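Local coordinates for protein hypothetical aldose 1-epimerase (Klebsiella pneumoniae subsp. pneumoniae MGH 78578, PDB 3TY1) that is of unconfirmed function but probably binds carbohydrate, as a putative aldose 1-epimerase with the beta-supersandwich fold of the galactose mutarotase superfamily, at residues A[222-227]-A[246-251]; A[229-234]-A[375-380]; A[260-265]-A[297-302]. All coordinates share one frame; numbering follows the deposited sequence.

Contact 1 of 3, residues A[222-227]-A[246-251]; sequences GARFLA and WQTYQG
Three backbone hydrogen bonds join segment 222-227, which runs into an edge strand, to the irregular segment 246-251. Gly222 N donates to Tyr249 O at 2.9 Å, within the plane of that carbonyl. Tyr249 N returns a bond of 2.8 Å to Ala223 O. The third is the shortest, Phe225 N to Gln247 O at 2.7 Å, and its donor stands 38° out of the carbonyl plane. A weaker CA-H contact from Arg224 (CA to O 3.0 Å) converges on Gln247 O as well.

Beside these bonds Phe225, with CG anti to its N (chi1 174°), meets Trp246 at about a right angle, CD2 against CZ3 at 3.7 Å, edge to edge. The Tyr249 ring turns its edge, in plane, to the backbone of Ala223 and Arg224, with CD2 3.8 Å from Ala223 CB and OH 3.7 Å from Phe225 CB. Strand 224-229 is the outermost member of the large antiparallel sheet of the supersandwich, its other edge bonded to strand 272-278, and the loop thus covers the margin of that sheet with a single bridge, Arg224 to Thr248.

Further out, Gln247 CG sits over the centre of the Trp246 indole, and a water links Gln247 NE2 to Phe225 O. Tyr249 OH is anchored by Thr313, while a cation-pi contact joins its ring to Lys302. Arg224 turns its guanidinium to Glu362 in a salt bridge.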
# COMPACT_ATOMS: atom_id res chain seq x y z
N GLY A 222 2.13 -16.03 38.47
CA GLY A 222 1.33 -15.82 39.67
C GLY A 222 0.45 -14.58 39.59
O GLY A 222 -0.29 -14.29 40.52
N ALA A 223 0.52 -13.85 38.48
CA ALA A 223 -0.43 -12.74 38.26
C ALA A 223 -1.78 -13.38 38.10
O ALA A 223 -1.88 -14.58 37.77
CB ALA A 223 -0.08 -11.95 36.96
N ARG A 224 -2.82 -12.57 38.27
CA ARG A 224 -4.18 -13.06 38.29
C ARG A 224 -5.08 -12.24 37.39
O ARG A 224 -4.85 -11.03 37.22
CB ARG A 224 -4.73 -13.05 39.74
CG ARG A 224 -4.05 -14.07 40.64
CD ARG A 224 -4.64 -14.15 42.02
NE ARG A 224 -4.56 -12.87 42.71
CZ ARG A 224 -5.58 -12.19 43.25
NH1 ARG A 224 -6.83 -12.64 43.24
NH2 ARG A 224 -5.32 -11.03 43.85
N PHE A 225 -6.06 -12.91 36.79
CA PHE A 225 -7.11 -12.26 36.03
C PHE A 225 -8.34 -12.26 36.90
O PHE A 225 -8.75 -13.32 37.39
CB PHE A 225 -7.41 -12.96 34.70
CG PHE A 225 -8.58 -12.38 33.98
CD1 PHE A 225 -8.51 -11.11 33.44
CD2 PHE A 225 -9.77 -13.08 33.88
CE1 PHE A 225 -9.63 -10.56 32.79
CE2 PHE A 225 -10.87 -12.52 33.21
CZ PHE A 225 -10.79 -11.28 32.68
N LEU A 226 -8.92 -11.08 37.10
CA LEU A 226 -10.09 -10.91 37.96
C LEU A 226 -11.27 -10.45 37.12
O LEU A 226 -11.17 -9.52 36.34
CB LEU A 226 -9.80 -9.86 39.05
CG LEU A 226 -8.48 -9.93 39.82
CD1 LEU A 226 -8.28 -8.74 40.76
CD2 LEU A 226 -8.34 -11.27 40.53
N ALA A 227 -12.43 -11.08 37.29
CA ALA A 227 -13.65 -10.61 36.62
C ALA A 227 -14.85 -11.32 37.22
O ALA A 227 -14.69 -12.46 37.65
CB ALA A 227 -13.58 -10.92 35.12
N TRP A 246 -7.89 -20.64 34.85
CA TRP A 246 -8.15 -19.41 34.08
C TRP A 246 -7.76 -18.14 34.80
O TRP A 246 -7.31 -17.20 34.16
CB TRP A 246 -9.61 -19.32 33.60
CG TRP A 246 -10.67 -19.19 34.68
CD1 TRP A 246 -11.33 -20.22 35.32
CD2 TRP A 246 -11.21 -17.98 35.21
NE1 TRP A 246 -12.21 -19.72 36.23
CE2 TRP A 246 -12.18 -18.35 36.19
CE3 TRP A 246 -10.96 -16.61 34.99
CZ2 TRP A 246 -12.90 -17.41 36.93
CZ3 TRP A 246 -11.69 -15.67 35.72
CH2 TRP A 246 -12.65 -16.07 36.68
N GLN A 247 -7.88 -18.12 36.13
CA GLN A 247 -7.62 -16.92 36.91
C GLN A 247 -6.12 -16.61 37.11
O GLN A 247 -5.82 -15.52 37.56
CB GLN A 247 -8.24 -17.02 38.31
CG GLN A 247 -9.76 -17.21 38.33
CD GLN A 247 -10.33 -17.58 39.72
OE1 GLN A 247 -10.29 -18.75 40.14
NE2 GLN A 247 -10.91 -16.59 40.39
N THR A 248 -5.23 -17.55 36.82
CA THR A 248 -3.81 -17.43 37.18
C THR A 248 -2.95 -17.53 35.95
O THR A 248 -3.21 -18.34 35.06
CB THR A 248 -3.43 -18.50 38.23
OG1 THR A 248 -4.29 -18.34 39.38
CG2 THR A 248 -1.98 -18.35 38.68
N TYR A 249 -1.92 -16.68 35.88
CA TYR A 249 -0.99 -16.67 34.75
C TYR A 249 0.30 -17.41 35.08
O TYR A 249 0.81 -17.35 36.21
CB TYR A 249 -0.65 -15.22 34.33
CG TYR A 249 -1.80 -14.43 33.76
CD1 TYR A 249 -2.12 -14.48 32.40
CD2 TYR A 249 -2.55 -13.58 34.56
CE1 TYR A 249 -3.17 -13.76 31.87
CE2 TYR A 249 -3.59 -12.79 34.02
CZ TYR A 249 -3.89 -12.90 32.68
OH TYR A 249 -4.91 -12.14 32.15
N GLN A 250 0.84 -18.10 34.07
CA GLN A 250 2.17 -18.69 34.11
C GLN A 250 3.22 -17.61 33.80
O GLN A 250 2.90 -16.53 33.31
CB GLN A 250 2.30 -19.79 33.04
CG GLN A 250 1.37 -21.00 33.24
CD GLN A 250 1.49 -22.05 32.13
OE1 GLN A 250 2.50 -22.14 31.43
NE2 GLN A 250 0.47 -22.86 31.98
N GLY A 251 4.48 -17.93 34.10
CA GLY A 251 5.62 -17.12 33.72
C GLY A 251 5.82 -17.32 32.21
O GLY A 251 5.09 -18.11 31.58
O HOH W 1 -10.20 -14.33 39.48

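Contact 2 of 3, residues A[229-234]-A[375-380]; sequences ISSISP and AENETP
Three backbone hydrogen bonds join the two parallel segments. Ala375 N donates to Ser230 O at 3.1 Å, almost straight at the hydrogen. Ile232 N then reaches Ala375 O at 2.9 Å, nearly along the C=O axis, and Asn377 N meets Ile232 O likewise.

CA-H...O contacts fill in between them: Ala375 O also takes the CA-H of Ser231, and further along Pro380 CA lies 3.4 Å from Pro234 O. Strand 375-376 thus runs parallel to strand 231-234, whose other edge bonds to strand 259-265. There Ser230 and Ser231 both face Gln264, a classic beta bulge where the chain turns its corner.

Among apolar contacts, the side chains of Ile232 and Glu376 lie side by side on one face, CG2 4.0 Å from CG, while the CB atoms of Ser231 and Ala375 meet on the other.

Carbon also meets carbonyl oxygen: Ser233 CB and Pro234 CD each lie 3.2 Å from Asn377 O, and Pro234 CG 3.4 Å from Glu378 O.

Glu378 O is buried without a hydrogen-bond partner, so past Asn377 the join relies on carbon atoms of Ser233, Pro234 and Pro380 against carbonyl oxygens, and its directional strength lies at the bonded end.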
# COMPACT_ATOMS: atom_id res chain seq x y z
N ILE A 229 -18.09 -13.23 36.54
CA ILE A 229 -18.52 -13.96 35.36
C ILE A 229 -19.56 -15.04 35.65
O ILE A 229 -19.58 -15.66 36.72
CB ILE A 229 -17.31 -14.57 34.55
CG1 ILE A 229 -16.65 -15.76 35.26
CG2 ILE A 229 -16.25 -13.49 34.23
CD1 ILE A 229 -15.66 -16.48 34.36
N SER A 230 -20.45 -15.21 34.68
CA SER A 230 -21.45 -16.28 34.76
C SER A 230 -20.90 -17.55 34.12
O SER A 230 -21.11 -18.64 34.66
CB SER A 230 -22.80 -15.87 34.15
OG SER A 230 -22.68 -15.53 32.80
N SER A 231 -20.17 -17.43 33.00
CA SER A 231 -19.56 -18.63 32.40
C SER A 231 -18.27 -18.34 31.69
O SER A 231 -17.98 -17.21 31.33
CB SER A 231 -20.55 -19.33 31.46
OG SER A 231 -20.85 -18.51 30.36
N ILE A 232 -17.45 -19.37 31.56
CA ILE A 232 -16.18 -19.28 30.82
C ILE A 232 -15.93 -20.62 30.15
O ILE A 232 -16.17 -21.70 30.77
CB ILE A 232 -15.00 -18.87 31.73
CG1 ILE A 232 -13.66 -18.83 30.97
CG2 ILE A 232 -14.86 -19.80 32.94
CD1 ILE A 232 -12.62 -18.04 31.72
N SER A 233 -15.48 -20.54 28.90
CA SER A 233 -15.18 -21.70 28.07
C SER A 233 -13.95 -21.49 27.22
O SER A 233 -13.62 -20.35 26.85
CB SER A 233 -16.37 -22.07 27.19
OG SER A 233 -16.78 -20.98 26.41
N PRO A 234 -13.23 -22.58 26.92
CA PRO A 234 -12.04 -22.38 26.11
C PRO A 234 -12.41 -22.08 24.67
O PRO A 234 -13.42 -22.58 24.18
CB PRO A 234 -11.33 -23.73 26.21
CG PRO A 234 -12.38 -24.69 26.41
CD PRO A 234 -13.44 -24.00 27.21
N ALA A 375 -19.69 -21.01 35.98
CA ALA A 375 -19.78 -22.24 35.19
C ALA A 375 -18.52 -22.31 34.32
O ALA A 375 -18.30 -21.42 33.50
CB ALA A 375 -21.04 -22.25 34.30
N GLU A 376 -17.68 -23.33 34.51
CA GLU A 376 -16.52 -23.59 33.66
C GLU A 376 -16.97 -24.68 32.68
O GLU A 376 -17.02 -25.87 33.03
CB GLU A 376 -15.30 -24.01 34.48
CG GLU A 376 -14.79 -22.94 35.45
CD GLU A 376 -13.57 -23.34 36.29
OE1 GLU A 376 -13.01 -24.44 36.10
OE2 GLU A 376 -13.14 -22.53 37.14
N ASN A 377 -17.33 -24.26 31.46
CA ASN A 377 -17.84 -25.15 30.41
C ASN A 377 -16.71 -25.59 29.53
O ASN A 377 -16.06 -24.74 28.95
CB ASN A 377 -18.89 -24.40 29.59
CG ASN A 377 -20.02 -23.93 30.44
OD1 ASN A 377 -20.31 -24.54 31.45
ND2 ASN A 377 -20.65 -22.83 30.07
N GLU A 378 -16.51 -26.90 29.40
CA GLU A 378 -15.37 -27.45 28.65
C GLU A 378 -15.46 -27.40 27.14
O GLU A 378 -14.42 -27.39 26.46
CB GLU A 378 -15.08 -28.90 29.07
CG GLU A 378 -14.44 -28.99 30.45
CD GLU A 378 -14.61 -30.34 31.08
OE1 GLU A 378 -14.31 -31.35 30.41
OE2 GLU A 378 -15.05 -30.38 32.24
N THR A 379 -16.68 -27.36 26.60
CA THR A 379 -16.88 -27.39 25.16
C THR A 379 -16.78 -25.98 24.58
O THR A 379 -17.50 -25.09 25.03
CB THR A 379 -18.24 -27.96 24.79
OG1 THR A 379 -18.38 -29.22 25.44
CG2 THR A 379 -18.38 -28.16 23.28
N PRO A 380 -15.89 -25.78 23.58
CA PRO A 380 -15.86 -24.49 22.87
C PRO A 380 -17.21 -24.19 22.25
O PRO A 380 -17.89 -25.12 21.81
CB PRO A 380 -14.81 -24.73 21.77
CG PRO A 380 -13.98 -25.84 22.26
CD PRO A 380 -14.89 -26.72 23.04

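Contact 3 of 3, residues A[260-265]-A[297-302]; sequences VFNIQP and VLTLWK
With CG1 anti to its backbone N (chi1 175°), Val260 sends that methyl to Thr299 CG2, 3.5 Å away, while CG2 meets the edge of the Trp301 indole at CD1. Ile263 places CG1 anti to its carbonyl carbon and extends to CD1, which ends 4.0 Å from Leu300 CB; its own CB faces Leu298 CB, the two side chains lying alongside. Lys302, with CG anti to its carbonyl carbon (chi1 -55°) and an extended chi2, carries CD to the edge of the Phe261 ring, 3.7 Å from CE2; the bend at chi3 then redirects CE and NZ, and NZ is hydrogen-bonded to Trp246 O and Thr248 O.

These side chains hang from two antiparallel strands, 163° between their directions, in the mixed sheet of the supersandwich. Phe261 and Leu300 form a hydrogen-bonded pair, N to O 2.9 Å both ways, and Ile263 with Leu298 forms the next. There Ile263 N bonds Leu298 O nearly along the C=O axis, whereas the return from Leu298 N to Ile263 O is longer, 3.2 Å. Phe261, Ile263, Leu298 and Leu300 occupy one face, where Phe225 of strand 224-229 packs on the last three.

The face of Val260, Asn262, Thr299 and Trp301 is more polar. One water donates to Asn262 OD1 at 2.8 Å and hydrogen-bonds Thr299 OG1, bridging groups too far apart to bond directly. Trp301 NE1 is held by Glu258, and Phe170 of a second subunit packs on its side chain.

The chemistry therefore divides by face: hydrocarbon packing on one, a water-mediated polar link on the other.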
# COMPACT_ATOMS: atom_id res chain seq x y z
N VAL A 260 -6.95 -18.93 24.75
CA VAL A 260 -7.98 -17.92 24.76
C VAL A 260 -9.23 -18.50 25.39
O VAL A 260 -9.48 -19.69 25.21
CB VAL A 260 -8.27 -17.44 23.33
CG1 VAL A 260 -9.44 -16.47 23.33
CG2 VAL A 260 -6.99 -16.76 22.78
N PHE A 261 -9.97 -17.67 26.15
CA PHE A 261 -11.20 -18.07 26.82
C PHE A 261 -12.29 -17.06 26.52
O PHE A 261 -12.06 -15.81 26.48
CB PHE A 261 -10.98 -18.22 28.33
CG PHE A 261 -9.92 -19.24 28.66
CD1 PHE A 261 -10.24 -20.59 28.75
CD2 PHE A 261 -8.59 -18.86 28.82
CE1 PHE A 261 -9.26 -21.55 29.00
CE2 PHE A 261 -7.61 -19.81 29.09
CZ PHE A 261 -7.95 -21.15 29.19
N ASN A 262 -13.47 -17.61 26.27
CA ASN A 262 -14.65 -16.82 26.00
C ASN A 262 -15.48 -16.70 27.24
O ASN A 262 -15.91 -17.72 27.78
CB ASN A 262 -15.45 -17.48 24.90
CG ASN A 262 -14.71 -17.51 23.58
OD1 ASN A 262 -14.03 -16.54 23.20
ND2 ASN A 262 -14.86 -18.62 22.85
N ILE A 263 -15.77 -15.47 27.65
CA ILE A 263 -16.44 -15.15 28.90
C ILE A 263 -17.77 -14.45 28.70
O ILE A 263 -17.92 -13.62 27.80
CB ILE A 263 -15.55 -14.25 29.79
CG1 ILE A 263 -14.33 -15.04 30.30
CG2 ILE A 263 -16.39 -13.62 30.98
CD1 ILE A 263 -13.12 -14.22 30.78
N GLN A 264 -18.75 -14.83 29.54
CA GLN A 264 -20.01 -14.11 29.64
C GLN A 264 -19.96 -13.38 30.98
O GLN A 264 -20.09 -13.98 32.06
CB GLN A 264 -21.23 -15.03 29.52
CG GLN A 264 -22.05 -14.74 28.25
CD GLN A 264 -22.60 -13.30 28.22
OE1 GLN A 264 -22.84 -12.68 29.27
NE2 GLN A 264 -22.79 -12.76 27.02
N PRO A 265 -19.71 -12.06 30.94
CA PRO A 265 -19.54 -11.33 32.21
C PRO A 265 -20.85 -11.03 32.96
O PRO A 265 -21.89 -11.01 32.34
CB PRO A 265 -18.92 -10.01 31.76
CG PRO A 265 -19.48 -9.82 30.41
CD PRO A 265 -19.49 -11.18 29.79
N VAL A 297 -19.82 -9.20 25.66
CA VAL A 297 -18.95 -10.35 25.84
C VAL A 297 -17.54 -9.94 26.15
O VAL A 297 -17.19 -8.77 26.01
CB VAL A 297 -19.00 -11.33 24.63
CG1 VAL A 297 -20.46 -11.88 24.50
CG2 VAL A 297 -18.49 -10.69 23.34
N LEU A 298 -16.77 -10.90 26.64
CA LEU A 298 -15.38 -10.66 27.05
C LEU A 298 -14.49 -11.81 26.60
O LEU A 298 -14.83 -12.97 26.76
CB LEU A 298 -15.32 -10.49 28.56
CG LEU A 298 -13.97 -10.19 29.23
CD1 LEU A 298 -13.46 -8.86 28.76
CD2 LEU A 298 -14.19 -10.14 30.76
N THR A 299 -13.33 -11.47 26.04
CA THR A 299 -12.32 -12.46 25.65
C THR A 299 -11.09 -12.24 26.49
O THR A 299 -10.66 -11.09 26.71
CB THR A 299 -11.96 -12.31 24.14
OG1 THR A 299 -13.12 -12.55 23.35
CG2 THR A 299 -10.81 -13.27 23.72
N LEU A 300 -10.53 -13.35 26.97
CA LEU A 300 -9.30 -13.36 27.75
C LEU A 300 -8.26 -14.06 26.86
O LEU A 300 -8.43 -15.22 26.52
CB LEU A 300 -9.53 -14.16 29.04
CG LEU A 300 -8.31 -14.39 29.96
CD1 LEU A 300 -7.67 -13.07 30.43
CD2 LEU A 300 -8.68 -15.28 31.14
N TRP A 301 -7.21 -13.33 26.50
CA TRP A 301 -6.15 -13.83 25.64
C TRP A 301 -4.95 -14.00 26.56
O TRP A 301 -4.47 -13.02 27.10
CB TRP A 301 -5.88 -12.80 24.50
CG TRP A 301 -4.70 -13.06 23.65
CD1 TRP A 301 -4.34 -14.25 23.08
CD2 TRP A 301 -3.70 -12.11 23.25
NE1 TRP A 301 -3.18 -14.10 22.36
CE2 TRP A 301 -2.79 -12.79 22.42
CE3 TRP A 301 -3.52 -10.73 23.48
CZ2 TRP A 301 -1.66 -12.15 21.86
CZ3 TRP A 301 -2.43 -10.09 22.89
CH2 TRP A 301 -1.51 -10.81 22.09
N LYS A 302 -4.52 -15.24 26.80
CA LYS A 302 -3.39 -15.53 27.68
C LYS A 302 -2.24 -15.94 26.77
O LYS A 302 -2.14 -17.09 26.36
CB LYS A 302 -3.70 -16.65 28.67
CG LYS A 302 -4.96 -16.36 29.49
CD LYS A 302 -5.21 -17.47 30.55
CE LYS A 302 -4.43 -17.25 31.83
NZ LYS A 302 -4.97 -18.11 32.95
O HOH W 2 -12.62 -14.72 21.65

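How the contacts relate
Following the chain from the N terminus, strand 224-229 opens contact 1 and, after a corner at Ser230, strand 231-234 opens contact 2. The loop returns at 246-251 to close contact 1 over the edge of the large sheet. Contact 2 is still open then, so the two cross. Strand 259-265 next pairs with strand 297-304, closing contact 3 wholly within the long span that ends only when 375-380, following helix 355-369, completes contact 2. Contacts 2 and 3 share the mixed sheet through strands 231-234 and 259-265. Lys302 NZ ties contact 3 to contact 1 through Trp246 O and Thr248 O, and Trp246 packs on Ile232 and Ile229 of contact 2.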